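Local coordinates for glycosyl hydrolases family 31 family protein (Aspergillus niger, PDB 6DRU) that releases alpha-linked xylose from the non-reducing terminal glucose of xyloglucan oligosaccharides, as a retaining-type family 31 glycoside hydrolase, at residues A[489-492]-A[493-496]; A[539-542]-A[543-547]; A[629-633]-A[634-638]. All coordinates share one frame; numbering follows the deposited sequence.

In the fold
Contacts 1 and 2 are buried and belong to the TIM-barrel domain, whereas contact 3 is at the surface, in the family's C-terminal domain. The first two touch directly: Trp492 CE3 lies 3.5 Å from Leu540 CD1, and Leu495 CD1 lies 3.5 Å from Trp547 CE3, so helices 492-508 and 535-548 pack through both. Contact 3 stands apart, its centre about 21 Å from that of contact 1 and about 25 Å from that of contact 2. The chemistry follows this division. Contact 1 starts a helix, contact 2 continues one with aromatic and aliphatic neighbours, and contact 3 ends one with serines and asparagines. One N-linked glycan, carried by Asn637 of contact 3, reaches Asp493 of contact 1.

Contact 1 of 3, residues A[489-492]-A[493-496]. With NAG (2-acetamido-2-deoxy-beta-D-glucopyranose), chain E.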
loop_
_atom_site.group_PDB
_atom_site.type_symbol
_atom_site.label_atom_id
_atom_site.label_comp_id
_atom_site.label_asym_id
_atom_site.label_seq_id
_atom_site.Cartn_x
_atom_site.Cartn_y
_atom_site.Cartn_z
ATOM N N THR A 489 -4.186 -31.099 -23.482
ATOM C CA THR A 489 -3.261 -32.101 -23.990
ATOM C C THR A 489 -4.022 -33.224 -24.686
ATOM O O THR A 489 -5.129 -33.591 -24.287
ATOM C CB THR A 489 -2.399 -32.675 -22.864
ATOM O OG1 THR A 489 -3.222 -32.970 -21.730
ATOM C CG2 THR A 489 -1.321 -31.681 -22.460
ATOM N N SER A 490 -3.416 -33.764 -25.742
ATOM C CA SER A 490 -4.042 -34.819 -26.542
ATOM C C SER A 490 -3.712 -36.187 -25.944
ATOM O O SER A 490 -2.902 -36.959 -26.459
ATOM C CB SER A 490 -3.599 -34.717 -27.996
ATOM O OG SER A 490 -4.000 -33.484 -28.568
ATOM N N VAL A 491 -4.371 -36.479 -24.822
ATOM C CA VAL A 491 -4.260 -37.764 -24.143
ATOM C C VAL A 491 -5.654 -38.193 -23.703
ATOM O O VAL A 491 -6.616 -37.425 -23.764
ATOM C CB VAL A 491 -3.306 -37.717 -22.931
ATOM C CG1 VAL A 491 -1.865 -37.575 -23.391
ATOM C CG2 VAL A 491 -3.691 -36.585 -21.993
ATOM N N TRP A 492 -5.750 -39.447 -23.250
ATOM C CA TRP A 492 -7.051 -40.012 -22.903
ATOM C C TRP A 492 -7.645 -39.347 -21.668
ATOM O O TRP A 492 -8.848 -39.066 -21.630
ATOM C CB TRP A 492 -6.933 -41.521 -22.698
ATOM C CG TRP A 492 -6.850 -42.277 -23.980
ATOM C CD1 TRP A 492 -5.730 -42.798 -24.557
ATOM C CD2 TRP A 492 -7.937 -42.590 -24.858
ATOM N NE1 TRP A 492 -6.053 -43.422 -25.739
ATOM C CE2 TRP A 492 -7.402 -43.307 -25.947
ATOM C CE3 TRP A 492 -9.314 -42.337 -24.828
ATOM C CZ2 TRP A 492 -8.194 -43.773 -26.994
ATOM C CZ3 TRP A 492 -10.096 -42.799 -25.870
ATOM C CH2 TRP A 492 -9.535 -43.509 -26.938
ATOM N N ASP A 493 -6.820 -39.088 -20.650
ATOM C CA ASP A 493 -7.334 -38.504 -19.416
ATOM C C ASP A 493 -7.954 -37.134 -19.660
ATOM O O ASP A 493 -8.926 -36.766 -18.989
ATOM C CB ASP A 493 -6.218 -38.407 -18.375
ATOM C CG ASP A 493 -6.719 -37.929 -17.025
ATOM O OD1 ASP A 493 -7.805 -38.377 -16.595
ATOM O OD2 ASP A 493 -6.025 -37.108 -16.388
ATOM N N THR A 494 -7.415 -36.373 -20.613
ATOM C CA THR A 494 -7.949 -35.045 -20.894
ATOM C C THR A 494 -9.375 -35.119 -21.422
ATOM O O THR A 494 -10.226 -34.300 -21.055
ATOM C CB THR A 494 -7.047 -34.319 -21.890
ATOM O OG1 THR A 494 -5.755 -34.111 -21.308
ATOM C CG2 THR A 494 -7.643 -32.983 -22.274
ATOM N N LEU A 495 -9.659 -36.098 -22.282
ATOM C CA LEU A 495 -11.004 -36.222 -22.832
ATOM C C LEU A 495 -12.036 -36.448 -21.735
ATOM O O LEU A 495 -13.167 -35.959 -21.835
ATOM C CB LEU A 495 -11.042 -37.357 -23.854
ATOM C CG LEU A 495 -12.410 -37.881 -24.294
ATOM C CD1 LEU A 495 -13.122 -36.852 -25.146
ATOM C CD2 LEU A 495 -12.259 -39.190 -25.047
ATOM N N ALA A 496 -11.660 -37.163 -20.671
ATOM C CA ALA A 496 -12.595 -37.418 -19.581
ATOM C C ALA A 496 -12.861 -36.171 -18.747
ATOM O O ALA A 496 -13.976 -35.991 -18.242
ATOM C CB ALA A 496 -12.067 -38.544 -18.691
HETATM C C1 NAG E . -7.967 -39.895 -12.910
HETATM C C2 NAG E . -7.057 -39.638 -11.727
HETATM C C3 NAG E . -5.731 -39.110 -12.134
HETATM C C4 NAG E . -5.130 -39.941 -13.247
HETATM C C5 NAG E . -6.124 -40.102 -14.374
HETATM C C6 NAG E . -5.542 -40.999 -15.447
HETATM C C7 NAG E . -8.139 -39.107 -9.575
HETATM C C8 NAG E . -8.796 -38.099 -8.657
HETATM N N2 NAG E . -7.678 -38.704 -10.855
HETATM O O3 NAG E . -4.885 -39.064 -11.008
HETATM O O4 NAG E . -3.980 -39.296 -13.737
HETATM O O5 NAG E . -7.306 -40.676 -13.874
HETATM O O6 NAG E . -5.239 -42.260 -14.893
HETATM O O7 NAG E . -8.007 -40.261 -9.220
#
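The Trp492 indole meets Leu495 obliquely, with Trp492 CZ3 4.3 Å from Leu495 CD2. Beyond the two segments the ring of Trp528 meets this indole with the planes about 60° apart, and Leu540 and Arg543 of helix 535-548 also pack on it. The second flat group, the Asp493 carboxylate, lies beside the second N-acetylglucosamine (chain E) of the glycan carried by Asn637: Asp493 OD1 is 3.3 Å from C5 of this sugar, a van der Waals approach. With CG anti to the backbone N (chi1 -175°), the carboxylate leads away from residues 489-492 and toward the glycan.

Polar contact is concentrated at the two threonines. Thr489 OG1 and Thr494 OG1 are hydrogen-bonded at 2.8 Å, the side chains crossing at about a right angle. Val491 CG2 closes on the same hydroxyl, 3.3 Å from Thr494 OG1. A weak backbone bond joins Leu495 N to Trp492 O at 3.1 Å, its N-H...O angle only 122°.

Val491 takes the N-cap position, and Ser490 before it centres an inverse gamma turn. This is the start of helix 492-508 after the loop from strand 481-484, a beta-to-alpha connection of the TIM barrel that also carries Asp487, assigned as the proton donor.

Contact 2 of 3, residues A[539-542]-A[543-547]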
loop_
_atom_site.group_PDB
_atom_site.type_symbol
_atom_site.label_atom_id
_atom_site.label_comp_id
_atom_site.label_asym_id
_atom_site.label_seq_id
_atom_site.Cartn_x
_atom_site.Cartn_y
_atom_site.Cartn_z
ATOM N N GLU A 539 -7.059 -43.640 -32.721
ATOM C CA GLU A 539 -8.147 -44.134 -31.882
ATOM C C GLU A 539 -8.692 -43.026 -30.989
ATOM O O GLU A 539 -9.909 -42.827 -30.896
ATOM C CB GLU A 539 -7.663 -45.314 -31.039
ATOM C CG GLU A 539 -8.732 -45.914 -30.140
ATOM C CD GLU A 539 -8.157 -46.857 -29.101
ATOM O OE1 GLU A 539 -6.917 -46.890 -28.949
ATOM O OE2 GLU A 539 -8.945 -47.565 -28.437
ATOM N N LEU A 540 -7.796 -42.288 -30.329
ATOM C CA LEU A 540 -8.220 -41.207 -29.443
ATOM C C LEU A 540 -9.000 -40.138 -30.197
ATOM O O LEU A 540 -10.026 -39.650 -29.708
ATOM C CB LEU A 540 -7.005 -40.594 -28.748
ATOM C CG LEU A 540 -7.266 -39.364 -27.875
ATOM C CD1 LEU A 540 -8.321 -39.651 -26.814
ATOM C CD2 LEU A 540 -5.974 -38.883 -27.234
ATOM N N TYR A 541 -8.528 -39.754 -31.386
ATOM C CA TYR A 541 -9.191 -38.687 -32.126
ATOM C C TYR A 541 -10.599 -39.090 -32.547
ATOM O O TYR A 541 -11.531 -38.281 -32.469
ATOM C CB TYR A 541 -8.366 -38.293 -33.350
ATOM C CG TYR A 541 -9.013 -37.190 -34.157
ATOM C CD1 TYR A 541 -8.916 -35.865 -33.755
ATOM C CD2 TYR A 541 -9.734 -37.473 -35.310
ATOM C CE1 TYR A 541 -9.512 -34.853 -34.481
ATOM C CE2 TYR A 541 -10.334 -36.467 -36.042
ATOM C CZ TYR A 541 -10.219 -35.159 -35.622
ATOM O OH TYR A 541 -10.812 -34.150 -36.346
ATOM N N VAL A 542 -10.775 -40.332 -33.000
ATOM C CA VAL A 542 -12.092 -40.768 -33.457
ATOM C C VAL A 542 -13.070 -40.824 -32.290
ATOM O O VAL A 542 -14.244 -40.461 -32.428
ATOM C CB VAL A 542 -11.980 -42.119 -34.185
ATOM C CG1 VAL A 542 -13.358 -42.709 -34.433
ATOM C CG2 VAL A 542 -11.239 -41.942 -35.502
ATOM N N ARG A 543 -12.601 -41.261 -31.119
ATOM C CA ARG A 543 -13.432 -41.190 -29.921
ATOM C C ARG A 543 -13.782 -39.746 -29.586
ATOM O O ARG A 543 -14.928 -39.437 -29.238
ATOM C CB ARG A 543 -12.716 -41.851 -28.743
ATOM C CG ARG A 543 -12.478 -43.343 -28.895
ATOM C CD ARG A 543 -13.784 -44.114 -28.894
ATOM N NE ARG A 543 -13.567 -45.536 -28.655
ATOM C CZ ARG A 543 -14.538 -46.441 -28.614
ATOM N NH1 ARG A 543 -15.799 -46.072 -28.796
ATOM N NH2 ARG A 543 -14.250 -47.716 -28.389
ATOM N N TRP A 544 -12.801 -38.846 -29.690
ATOM C CA TRP A 544 -13.016 -37.445 -29.342
ATOM C C TRP A 544 -13.926 -36.758 -30.354
ATOM O O TRP A 544 -14.861 -36.042 -29.978
ATOM C CB TRP A 544 -11.665 -36.735 -29.249
ATOM C CG TRP A 544 -11.618 -35.588 -28.290
ATOM C CD1 TRP A 544 -12.583 -34.646 -28.085
ATOM C CD2 TRP A 544 -10.539 -35.257 -27.408
ATOM N NE1 TRP A 544 -12.172 -33.749 -27.127
ATOM C CE2 TRP A 544 -10.920 -34.103 -26.696
ATOM C CE3 TRP A 544 -9.288 -35.826 -27.149
ATOM C CZ2 TRP A 544 -10.096 -33.508 -25.744
ATOM C CZ3 TRP A 544 -8.471 -35.233 -26.205
ATOM C CH2 TRP A 544 -8.879 -34.088 -25.513
ATOM N N LEU A 545 -13.657 -36.959 -31.648
ATOM C CA LEU A 545 -14.475 -36.345 -32.691
ATOM C C LEU A 545 -15.924 -36.803 -32.601
ATOM O O LEU A 545 -16.847 -36.028 -32.876
ATOM C CB LEU A 545 -13.884 -36.669 -34.066
ATOM C CG LEU A 545 -14.366 -35.913 -35.311
ATOM C CD1 LEU A 545 -15.649 -36.503 -35.884
ATOM C CD2 LEU A 545 -14.548 -34.436 -35.000
ATOM N N ALA A 546 -16.145 -38.064 -32.222
ATOM C CA ALA A 546 -17.507 -38.564 -32.073
ATOM C C ALA A 546 -18.248 -37.825 -30.966
ATOM O O ALA A 546 -19.450 -37.557 -31.083
ATOM C CB ALA A 546 -17.487 -40.068 -31.798
ATOM N N TRP A 547 -17.544 -37.482 -29.884
ATOM C CA TRP A 547 -18.185 -36.783 -28.774
ATOM C C TRP A 547 -18.618 -35.380 -29.175
ATOM O O TRP A 547 -19.683 -34.911 -28.759
ATOM C CB TRP A 547 -17.243 -36.732 -27.573
ATOM C CG TRP A 547 -17.774 -35.914 -26.437
ATOM C CD1 TRP A 547 -19.049 -35.915 -25.951
ATOM C CD2 TRP A 547 -17.046 -34.966 -25.648
ATOM N NE1 TRP A 547 -19.160 -35.031 -24.905
ATOM C CE2 TRP A 547 -17.943 -34.434 -24.700
ATOM C CE3 TRP A 547 -15.723 -34.516 -25.651
ATOM C CZ2 TRP A 547 -17.559 -33.477 -23.766
ATOM C CZ3 TRP A 547 -15.343 -33.566 -24.722
ATOM C CH2 TRP A 547 -16.258 -33.057 -23.792
HETATM O O HOH W 1 -11.422 -47.050 -27.168
#
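Leu540 CD1 reaches Trp544 CE3, on the six-membered ring of the indole, at 4.0 Å; the two side chains lie side by side and point the same way, and the approach is oblique to the ring plane. Tyr541 and Leu545, also four residues apart, run alongside each other in the same manner, but here the geometry is clearer: Leu545 CB sits over one face of the phenol ring, displaced toward the rim and 4.1 Å from Tyr541 CE2. The tyrosine CG stands anti to the backbone N (chi1 180°), which lays the ring along Leu545.

The spacing comes from the alpha-helical backbone. Arg543 N bonds to Glu539 O at 3.1 Å, Trp544 N to Leu540 O at 2.9 Å, and Ala546 N to Val542 O at 3.1 Å; Leu545 N likewise bonds to Tyr541 O. The segments thus belong to one uninterrupted helix, 535-548, which in the TIM barrel precedes strand 554-555. That last barrel strand pairs in parallel with the first, 252-254, and so closes the barrel.

At the polar margin the charged groups of Glu539 and Arg543 do not meet directly. One water bridges them, donating to Glu539 OE2 at 2.8 Å and accepting from Arg543 NE at 3.0 Å. The bend in the arginine chain at chi2 (-67°) helps place NE beside this water. Farther out, Asn658 N also bonds Glu539 OE2, and Arg543 NH2 donates to Ala696 O, tying both ends of the bridge to later parts of the chain. Tyr541 OH is hydrogen-bonded to Thr556 OG1 while its ring stacks with Tyr577, and Ile585 of helix 582-594 touches both Tyr541 and Leu545.

Contact 3 of 3, residues A[629-633]-A[634-638]; sequences SQLVS and SNSNY. With NAG (2-acetamido-2-deoxy-beta-D-glucopyranose), chain B.
Ser636 N bonds back to Leu631 O at 3.0 Å and Asn635 N to Val632 O at 3.1 Å, the pair of bonds that, with the positive phi of Asn635 (54°), defines a Schellman motif ending helix 628-633. A new helix begins almost at once: Ser636 is the N-cap of helix 637-640, and its OG accepts from Tyr638 N at 3.2 Å.

Among the side chains, Ser634 folds back on the helix it follows. Its OG, set between the backbone N and the carbonyl carbon (chi1 59°), donates to Gln630 O at 3.0 Å. The same carbonyl also accepts from Ser634 N and from Ser633 OG. Leu631 CD2 packs against the Ser636 side chain, 3.6 Å from Ser636 OG, and at the edge of the Tyr638 ring, near its plane and 4.4 Å from Tyr638 CD2. Asn635 OD1 accepts from Asn161 N.

Asn637 ND2 is joined covalently to C1 of the N-acetylglucosamine of chain B; with Tyr638 and Thr639 it forms an N-glycosylation sequon. Three donors on one carbonyl and a capped restart imply a turn fixed mainly by hydrogen bonds, presenting the glycosylated asparagine just past it.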
loop_
_atom_site.group_PDB
_atom_site.type_symbol
_atom_site.label_atom_id
_atom_site.label_comp_id
_atom_site.label_asym_id
_atom_site.label_seq_id
_atom_site.Cartn_x
_atom_site.Cartn_y
_atom_site.Cartn_z
ATOM N N SER A 629 -28.136 -38.319 -6.216
ATOM C CA SER A 629 -27.686 -37.328 -5.243
ATOM C C SER A 629 -26.300 -37.661 -4.703
ATOM O O SER A 629 -25.464 -36.767 -4.532
ATOM C CB SER A 629 -28.690 -37.220 -4.098
ATOM O OG SER A 629 -28.229 -36.319 -3.104
ATOM N N GLN A 630 -26.033 -38.941 -4.431
ATOM C CA GLN A 630 -24.727 -39.298 -3.890
ATOM C C GLN A 630 -23.685 -39.416 -4.997
ATOM O O GLN A 630 -22.507 -39.115 -4.770
ATOM C CB GLN A 630 -24.821 -40.597 -3.082
ATOM C CG GLN A 630 -23.509 -41.065 -2.433
ATOM C CD GLN A 630 -22.644 -41.974 -3.308
ATOM O OE1 GLN A 630 -22.863 -42.114 -4.513
ATOM N NE2 GLN A 630 -21.638 -42.584 -2.692
ATOM N N LEU A 631 -24.093 -39.853 -6.192
ATOM C CA LEU A 631 -23.158 -39.954 -7.306
ATOM C C LEU A 631 -22.610 -38.596 -7.723
ATOM O O LEU A 631 -21.518 -38.531 -8.299
ATOM C CB LEU A 631 -23.831 -40.624 -8.505
ATOM C CG LEU A 631 -24.157 -42.112 -8.377
ATOM C CD1 LEU A 631 -25.135 -42.540 -9.463
ATOM C CD2 LEU A 631 -22.883 -42.937 -8.441
ATOM N N VAL A 632 -23.335 -37.512 -7.444
ATOM C CA VAL A 632 -22.817 -36.185 -7.748
ATOM C C VAL A 632 -21.904 -35.689 -6.634
ATOM O O VAL A 632 -20.863 -35.077 -6.899
ATOM C CB VAL A 632 -23.981 -35.211 -8.006
ATOM C CG1 VAL A 632 -23.455 -33.809 -8.234
ATOM C CG2 VAL A 632 -24.794 -35.670 -9.203
ATOM N N SER A 633 -22.266 -35.951 -5.375
ATOM C CA SER A 633 -21.444 -35.483 -4.262
ATOM C C SER A 633 -20.062 -36.121 -4.291
ATOM O O SER A 633 -19.059 -35.466 -3.982
ATOM C CB SER A 633 -22.134 -35.771 -2.929
ATOM O OG SER A 633 -21.833 -37.077 -2.473
ATOM N N SER A 634 -19.987 -37.396 -4.666
ATOM C CA SER A 634 -18.719 -38.109 -4.737
ATOM C C SER A 634 -17.996 -37.891 -6.058
ATOM O O SER A 634 -16.893 -38.422 -6.235
ATOM C CB SER A 634 -18.945 -39.606 -4.520
ATOM O OG SER A 634 -19.823 -40.132 -5.501
ATOM N N ASN A 635 -18.584 -37.124 -6.974
ATOM C CA ASN A 635 -18.015 -36.880 -8.297
ATOM C C ASN A 635 -17.705 -38.196 -9.008
ATOM O O ASN A 635 -16.608 -38.415 -9.526
ATOM C CB ASN A 635 -16.775 -35.989 -8.201
ATOM C CG ASN A 635 -17.102 -34.591 -7.702
ATOM O OD1 ASN A 635 -17.727 -33.795 -8.405
ATOM N ND2 ASN A 635 -16.687 -34.291 -6.476
ATOM N N SER A 636 -18.694 -39.088 -9.012
ATOM C CA SER A 636 -18.572 -40.352 -9.724
ATOM C C SER A 636 -18.458 -40.113 -11.226
ATOM O O SER A 636 -18.980 -39.132 -11.763
ATOM C CB SER A 636 -19.778 -41.246 -9.426
ATOM O OG SER A 636 -19.851 -42.334 -10.331
ATOM N N ASN A 637 -17.757 -41.025 -11.907
ATOM C CA ASN A 637 -17.618 -40.925 -13.356
ATOM C C ASN A 637 -18.962 -40.973 -14.069
ATOM O O ASN A 637 -19.064 -40.498 -15.206
ATOM C CB ASN A 637 -16.714 -42.043 -13.887
ATOM C CG ASN A 637 -15.312 -41.995 -13.301
ATOM O OD1 ASN A 637 -15.084 -42.426 -12.172
ATOM N ND2 ASN A 637 -14.362 -41.475 -14.074
ATOM N N TYR A 638 -19.995 -41.528 -13.430
ATOM C CA TYR A 638 -21.317 -41.582 -14.044
ATOM C C TYR A 638 -21.988 -40.216 -14.106
ATOM O O TYR A 638 -22.908 -40.032 -14.909
ATOM C CB TYR A 638 -22.210 -42.565 -13.288
ATOM C CG TYR A 638 -21.741 -43.998 -13.377
ATOM C CD1 TYR A 638 -21.326 -44.538 -14.587
ATOM C CD2 TYR A 638 -21.704 -44.808 -12.251
ATOM C CE1 TYR A 638 -20.891 -45.848 -14.672
ATOM C CE2 TYR A 638 -21.271 -46.117 -12.326
ATOM C CZ TYR A 638 -20.866 -46.632 -13.538
ATOM O OH TYR A 638 -20.434 -47.937 -13.613
HETATM C C1 NAG B . -12.967 -41.560 -13.610
HETATM C C2 NAG B . -11.882 -41.845 -14.629
HETATM C C3 NAG B . -10.525 -41.879 -14.028
HETATM C C4 NAG B . -10.293 -40.654 -13.175
HETATM C C5 NAG B . -11.400 -40.547 -12.152
HETATM C C6 NAG B . -11.174 -39.329 -11.279
HETATM C C7 NAG B . -12.461 -43.127 -16.648
HETATM C C8 NAG B . -12.747 -44.449 -17.324
HETATM N N2 NAG B . -12.150 -43.087 -15.264
HETATM O O3 NAG B . -9.567 -41.971 -15.057
HETATM O O4 NAG B . -9.050 -40.752 -12.521
HETATM O O5 NAG B . -12.627 -40.437 -12.833
HETATM O O6 NAG B . -12.304 -38.487 -11.324
HETATM O O7 NAG B . -12.502 -42.098 -17.291
#